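Local coordinates for protein fructokinase (PDB 5EYN) that catalyses the ATP-dependent phosphorylation of fructose, as a metal-binding sugar kinase of the PfkB (ribokinase-like) family, at residues 252-264 and 298-310. Numbering follows the deposited sequence.
With NA (sodium ion), chain F; ADP (adenosine-5'-diphosphate), chain E; BEF (beryllium trifluoride ion), chain D; FRU (beta-D-fructofuranose), chain B.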
loop_
_atom_site.group_PDB
_atom_site.type_symbol
_atom_site.label_atom_id
_atom_site.label_comp_id
_atom_site.label_asym_id
_atom_site.label_seq_id
_atom_site.Cartn_x
_atom_site.Cartn_y
_atom_site.Cartn_z
ATOM N N SER A 252 -2.108 32.472 19.898
ATOM C CA SER A 252 -2.211 32.460 18.451
ATOM C C SER A 252 -1.072 33.232 17.839
ATOM O O SER A 252 -0.554 34.179 18.435
ATOM C CB SER A 252 -3.534 33.069 18.004
ATOM O OG SER A 252 -3.638 34.410 18.433
ATOM N N GLY A 253 -0.706 32.830 16.627
ATOM C CA GLY A 253 0.296 33.530 15.853
ATOM C C GLY A 253 -0.287 33.933 14.518
ATOM O O GLY A 253 -1.499 34.077 14.373
ATOM N N LYS A 254 0.569 34.107 13.526
ATOM C CA LYS A 254 0.091 34.558 12.227
ATOM C C LYS A 254 -0.521 33.420 11.418
ATOM O O LYS A 254 0.042 32.324 11.305
ATOM C CB LYS A 254 1.195 35.274 11.442
ATOM C CG LYS A 254 2.448 34.462 11.203
ATOM C CD LYS A 254 3.587 35.319 10.641
ATOM C CE LYS A 254 4.005 36.443 11.583
ATOM N NZ LYS A 254 5.095 37.281 10.997
ATOM N N ALA A 255 -1.710 33.690 10.887
ATOM C CA ALA A 255 -2.416 32.733 10.052
ATOM C C ALA A 255 -1.782 32.716 8.679
ATOM O O ALA A 255 -1.342 33.748 8.171
ATOM C CB ALA A 255 -3.893 33.095 9.953
ATOM N N VAL A 256 -1.745 31.538 8.078
ATOM C CA VAL A 256 -1.220 31.368 6.739
ATOM C C VAL A 256 -2.247 30.614 5.917
ATOM O O VAL A 256 -3.206 30.029 6.434
ATOM C CB VAL A 256 0.115 30.575 6.731
ATOM C CG1 VAL A 256 1.169 31.296 7.558
ATOM C CG2 VAL A 256 -0.096 29.143 7.228
ATOM N N LYS A 257 -2.040 30.626 4.617
ATOM C CA LYS A 257 -2.866 29.847 3.734
ATOM C C LYS A 257 -2.124 28.555 3.470
ATOM O O LYS A 257 -1.044 28.551 2.900
ATOM C CB LYS A 257 -3.112 30.613 2.448
ATOM C CG LYS A 257 -4.143 29.966 1.550
ATOM C CD LYS A 257 -4.678 30.933 0.503
ATOM C CE LYS A 257 -5.388 32.116 1.146
ATOM N NZ LYS A 257 -6.449 31.694 2.108
ATOM N N PRO A 258 -2.683 27.441 3.932
ATOM C CA PRO A 258 -1.959 26.180 3.811
ATOM C C PRO A 258 -1.907 25.668 2.391
ATOM O O PRO A 258 -2.887 25.742 1.649
ATOM C CB PRO A 258 -2.768 25.225 4.692
ATOM C CG PRO A 258 -4.103 25.844 4.790
ATOM C CD PRO A 258 -3.890 27.305 4.759
ATOM N N ILE A 259 -0.758 25.116 2.046
ATOM C CA ILE A 259 -0.598 24.397 0.804
ATOM C C ILE A 259 -0.889 22.915 1.039
ATOM O O ILE A 259 -1.536 22.268 0.233
ATOM C CB ILE A 259 0.809 24.637 0.247
ATOM C CG1 ILE A 259 0.873 26.067 -0.323
ATOM C CG2 ILE A 259 1.166 23.586 -0.797
ATOM C CD1 ILE A 259 2.236 26.592 -0.508
ATOM N N ASP A 260 -0.425 22.389 2.171
ATOM C CA ASP A 260 -0.715 21.005 2.569
ATOM C C ASP A 260 -0.783 20.965 4.085
ATOM O O ASP A 260 0.201 21.264 4.770
ATOM C CB ASP A 260 0.363 20.059 2.048
ATOM C CG ASP A 260 0.130 18.618 2.438
ATOM O OD1 ASP A 260 -0.990 18.296 2.883
ATOM O OD2 ASP A 260 1.066 17.803 2.289
ATOM N N THR A 261 -1.950 20.633 4.619
ATOM C CA THR A 261 -2.089 20.576 6.066
ATOM C C THR A 261 -1.588 19.266 6.661
ATOM O O THR A 261 -1.594 19.122 7.878
ATOM C CB THR A 261 -3.555 20.767 6.506
ATOM O OG1 THR A 261 -4.382 19.786 5.868
ATOM C CG2 THR A 261 -4.030 22.162 6.142
ATOM N N THR A 262 -1.188 18.305 5.830
ATOM C CA THR A 262 -0.784 16.987 6.337
ATOM C C THR A 262 0.301 17.143 7.386
ATOM O O THR A 262 1.357 17.716 7.114
ATOM C CB THR A 262 -0.217 16.106 5.206
ATOM O OG1 THR A 262 -1.198 15.921 4.181
ATOM C CG2 THR A 262 0.185 14.730 5.713
ATOM N N GLY A 263 0.059 16.615 8.577
ATOM C CA GLY A 263 1.071 16.676 9.605
ATOM C C GLY A 263 1.311 18.022 10.290
ATOM O O GLY A 263 2.247 18.116 11.079
ATOM N N ALA A 264 0.515 19.057 9.996
ATOM C CA ALA A 264 0.672 20.338 10.690
ATOM C C ALA A 264 0.595 20.151 12.208
ATOM O O ALA A 264 1.312 20.772 12.988
ATOM C CB ALA A 264 -0.382 21.334 10.245
ATOM N N CYS A 298 5.680 26.419 14.071
ATOM C CA CYS A 298 6.001 25.194 13.374
ATOM C C CYS A 298 4.800 24.673 12.593
ATOM O O CYS A 298 4.940 24.250 11.454
ATOM C CB CYS A 298 6.485 24.136 14.359
ATOM S SG CYS A 298 8.101 24.469 15.091
ATOM N N GLY A 299 3.631 24.648 13.231
ATOM C CA GLY A 299 2.433 24.185 12.557
ATOM C C GLY A 299 2.130 24.998 11.308
ATOM O O GLY A 299 1.739 24.449 10.282
ATOM N N ALA A 300 2.274 26.315 11.403
ATOM C CA ALA A 300 2.035 27.196 10.251
ATOM C C ALA A 300 3.036 26.917 9.155
ATOM O O ALA A 300 2.659 26.713 8.002
ATOM C CB ALA A 300 2.104 28.636 10.669
ATOM N N LEU A 301 4.313 26.901 9.497
ATOM C CA LEU A 301 5.332 26.697 8.480
ATOM C C LEU A 301 5.255 25.320 7.849
ATOM O O LEU A 301 5.535 25.175 6.675
ATOM C CB LEU A 301 6.738 26.945 9.015
ATOM C CG LEU A 301 7.080 28.404 9.283
ATOM C CD1 LEU A 301 8.370 28.489 10.053
ATOM C CD2 LEU A 301 7.190 29.159 7.978
ATOM N N ALA A 302 4.843 24.307 8.598
ATOM C CA ALA A 302 4.763 22.963 8.052
ATOM C C ALA A 302 3.822 22.868 6.878
ATOM O O ALA A 302 3.977 21.998 6.033
ATOM C CB ALA A 302 4.313 21.987 9.140
ATOM N N THR A 303 2.852 23.771 6.817
ATOM C CA THR A 303 1.831 23.703 5.776
ATOM C C THR A 303 2.302 24.266 4.430
ATOM O O THR A 303 1.562 24.186 3.457
ATOM C CB THR A 303 0.555 24.498 6.131
ATOM O OG1 THR A 303 0.827 25.914 6.116
ATOM C CG2 THR A 303 -0.033 24.046 7.466
ATOM N N THR A 304 3.509 24.828 4.369
ATOM C CA THR A 304 3.946 25.558 3.180
ATOM C C THR A 304 4.424 24.650 2.056
ATOM O O THR A 304 4.583 25.108 0.927
ATOM C CB THR A 304 5.056 26.544 3.533
ATOM O OG1 THR A 304 6.163 25.858 4.133
ATOM C CG2 THR A 304 4.551 27.639 4.461
ATOM N N GLN A 305 4.631 23.366 2.324
ATOM C CA GLN A 305 4.998 22.411 1.290
ATOM C C GLN A 305 4.284 21.072 1.516
ATOM O O GLN A 305 3.931 20.705 2.654
ATOM C CB GLN A 305 6.493 22.145 1.271
ATOM C CG GLN A 305 7.333 23.329 0.811
ATOM C CD GLN A 305 8.782 22.938 0.658
ATOM O OE1 GLN A 305 9.614 23.278 1.480
ATOM N NE2 GLN A 305 9.078 22.203 -0.390
ATOM N N LYS A 306 4.066 20.363 0.422
ATOM C CA LYS A 306 3.489 19.027 0.456
ATOM C C LYS A 306 4.431 18.082 1.174
ATOM O O LYS A 306 5.645 18.123 1.037
ATOM C CB LYS A 306 3.242 18.528 -0.965
ATOM C CG LYS A 306 2.044 19.171 -1.630
ATOM C CD LYS A 306 1.776 18.596 -3.022
ATOM C CE LYS A 306 0.594 19.257 -3.674
ATOM N NZ LYS A 306 0.282 18.612 -4.969
ATOM N N GLY A 307 3.826 17.199 1.965
ATOM C CA GLY A 307 4.540 16.210 2.762
ATOM C C GLY A 307 4.587 16.700 4.190
ATOM O O GLY A 307 4.812 17.872 4.456
ATOM N N ALA A 308 4.354 15.799 5.137
ATOM C CA ALA A 308 4.363 16.163 6.551
ATOM C C ALA A 308 5.704 16.717 7.004
ATOM O O ALA A 308 5.749 17.578 7.867
ATOM C CB ALA A 308 3.996 14.961 7.403
ATOM N N MET A 309 6.789 16.204 6.445
ATOM C CA MET A 309 8.101 16.556 6.960
ATOM C C MET A 309 8.787 17.661 6.176
ATOM O O MET A 309 9.760 18.241 6.630
ATOM C CB MET A 309 9.033 15.354 6.936
ATOM C CG MET A 309 8.601 14.233 7.825
ATOM S SD MET A 309 9.787 12.888 7.758
ATOM C CE MET A 309 9.031 11.724 8.892
ATOM N N THR A 310 8.306 17.930 4.969
ATOM C CA THR A 310 9.098 18.706 4.013
ATOM C C THR A 310 9.480 20.079 4.542
ATOM O O THR A 310 10.634 20.498 4.401
ATOM C CB THR A 310 8.325 18.836 2.717
ATOM O OG1 THR A 310 7.885 17.526 2.324
ATOM C CG2 THR A 310 9.214 19.422 1.644
HETATM NA NA NA F . 4.249 19.877 4.699
HETATM P PB ADP E . -2.793 18.667 11.162
HETATM O O1B ADP E . -1.428 18.042 11.046
HETATM O O2B ADP E . -3.769 17.698 11.791
HETATM O O3B ADP E . -3.267 19.041 9.779
HETATM P PA ADP E . -3.791 21.086 12.118
HETATM O O1A ADP E . -4.067 21.386 10.655
HETATM O O2A ADP E . -5.041 20.456 12.687
HETATM O O3A ADP E . -2.671 19.974 12.064
HETATM O "O5'" ADP E . -3.471 22.401 12.976
HETATM C "C5'" ADP E . -2.545 22.382 14.006
HETATM C "C4'" ADP E . -1.752 23.654 14.197
HETATM O "O4'" ADP E . -1.154 24.040 12.981
HETATM C "C3'" ADP E . -2.513 24.829 14.700
HETATM O "O3'" ADP E . -2.625 24.805 16.091
HETATM C "C2'" ADP E . -1.663 25.945 14.243
HETATM O "O2'" ADP E . -0.541 26.126 15.020
HETATM C "C1'" ADP E . -1.213 25.438 12.931
HETATM N N9 ADP E . -2.054 25.812 11.830
HETATM C C8 ADP E . -2.936 25.044 11.164
HETATM N N7 ADP E . -3.500 25.740 10.188
HETATM C C5 ADP E . -2.997 26.975 10.195
HETATM C C6 ADP E . -3.179 28.118 9.435
HETATM N N6 ADP E . -4.113 28.147 8.355
HETATM N N1 ADP E . -2.482 29.212 9.730
HETATM C C2 ADP E . -1.586 29.253 10.733
HETATM N N3 ADP E . -1.376 28.159 11.501
HETATM C C4 ADP E . -2.062 27.036 11.244
HETATM BE BE BEF D . -2.012 16.386 11.546
HETATM F F1 BEF D . -2.269 16.508 10.031
HETATM F F2 BEF D . -0.512 16.170 11.906
HETATM F F3 BEF D . -2.642 15.129 12.110
HETATM C C1 FRU B . -0.720 8.457 10.451
HETATM C C2 FRU B . -0.800 9.704 9.581
HETATM C C3 FRU B . 0.212 9.829 8.461
HETATM C C4 FRU B . 0.560 11.280 8.416
HETATM C C5 FRU B . 0.334 11.688 9.830
HETATM C C6 FRU B . -0.137 13.112 9.998
HETATM O O1 FRU B . 0.452 8.441 11.206
HETATM O O2 FRU B . -2.085 9.723 9.038
HETATM O O3 FRU B . -0.359 9.302 7.301
HETATM O O4 FRU B . 1.875 11.533 8.055
HETATM O O5 FRU B . -0.608 10.805 10.415
HETATM O O6 FRU B . -0.351 13.428 11.351
HETATM O O HOH W 1 1.326 27.613 3.732
HETATM O O HOH W 2 2.321 19.559 5.064
HETATM O O HOH W 3 4.768 17.031 10.441
HETATM O O HOH W 4 6.008 20.069 6.258
#
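Asp260 and Thr303 join two loops of a PfkB-family nucleotide site: the loop 252-264, which ends in the anion-hole turn characteristic of ribokinase-like kinases, and the monovalent-cation loop that follows helix 285-302. The tight part centres on Thr303 O, which accepts from Ile259 N (2.9 Å) and Asp260 N (3.0 Å) on opposite faces of its carbonyl plane. Asp260 suits its place because one carboxylate serves both segments. With CG anti to the backbone N (chi1 179°), Asp260 OD2 reaches across and is met nearly end-on by Gly307 N at 2.8 Å. Its OD1 stays within the loop, taking the Thr262 hydroxyl on its syn lone pair and Thr262 N from above the carboxylate plane, an Asx turn. Gly307 and Gly263 both have positive phi, and at Gly263 a side chain would run into Ala308 CB. In the type II turn Thr261-Ala264, Gly263 N donates to F1 of the beryllium trifluoride. Gly299 leaves room for the ribose, the Ala300 methyl touches the adenine, and Val256 pairs through its backbone N and O with adenine N1 and N6. Val256 CG2 rests 3.5 Å from Thr303 OG1, whose hydroxyl donates back to Ala300 O.

Toward solvent the packing thins: exposed Ile259 lays its branched side chain over the Thr303 and Thr304 carbonyls, while Lys306 NZ is tied to Pro33 O and Asp34. Back in the interior, Ala302 O, Gln305 O and Gly307 O coordinate the sodium ion, and one of its waters donates to Asp260 O (2.7 Å) and Thr262 O (2.9 Å).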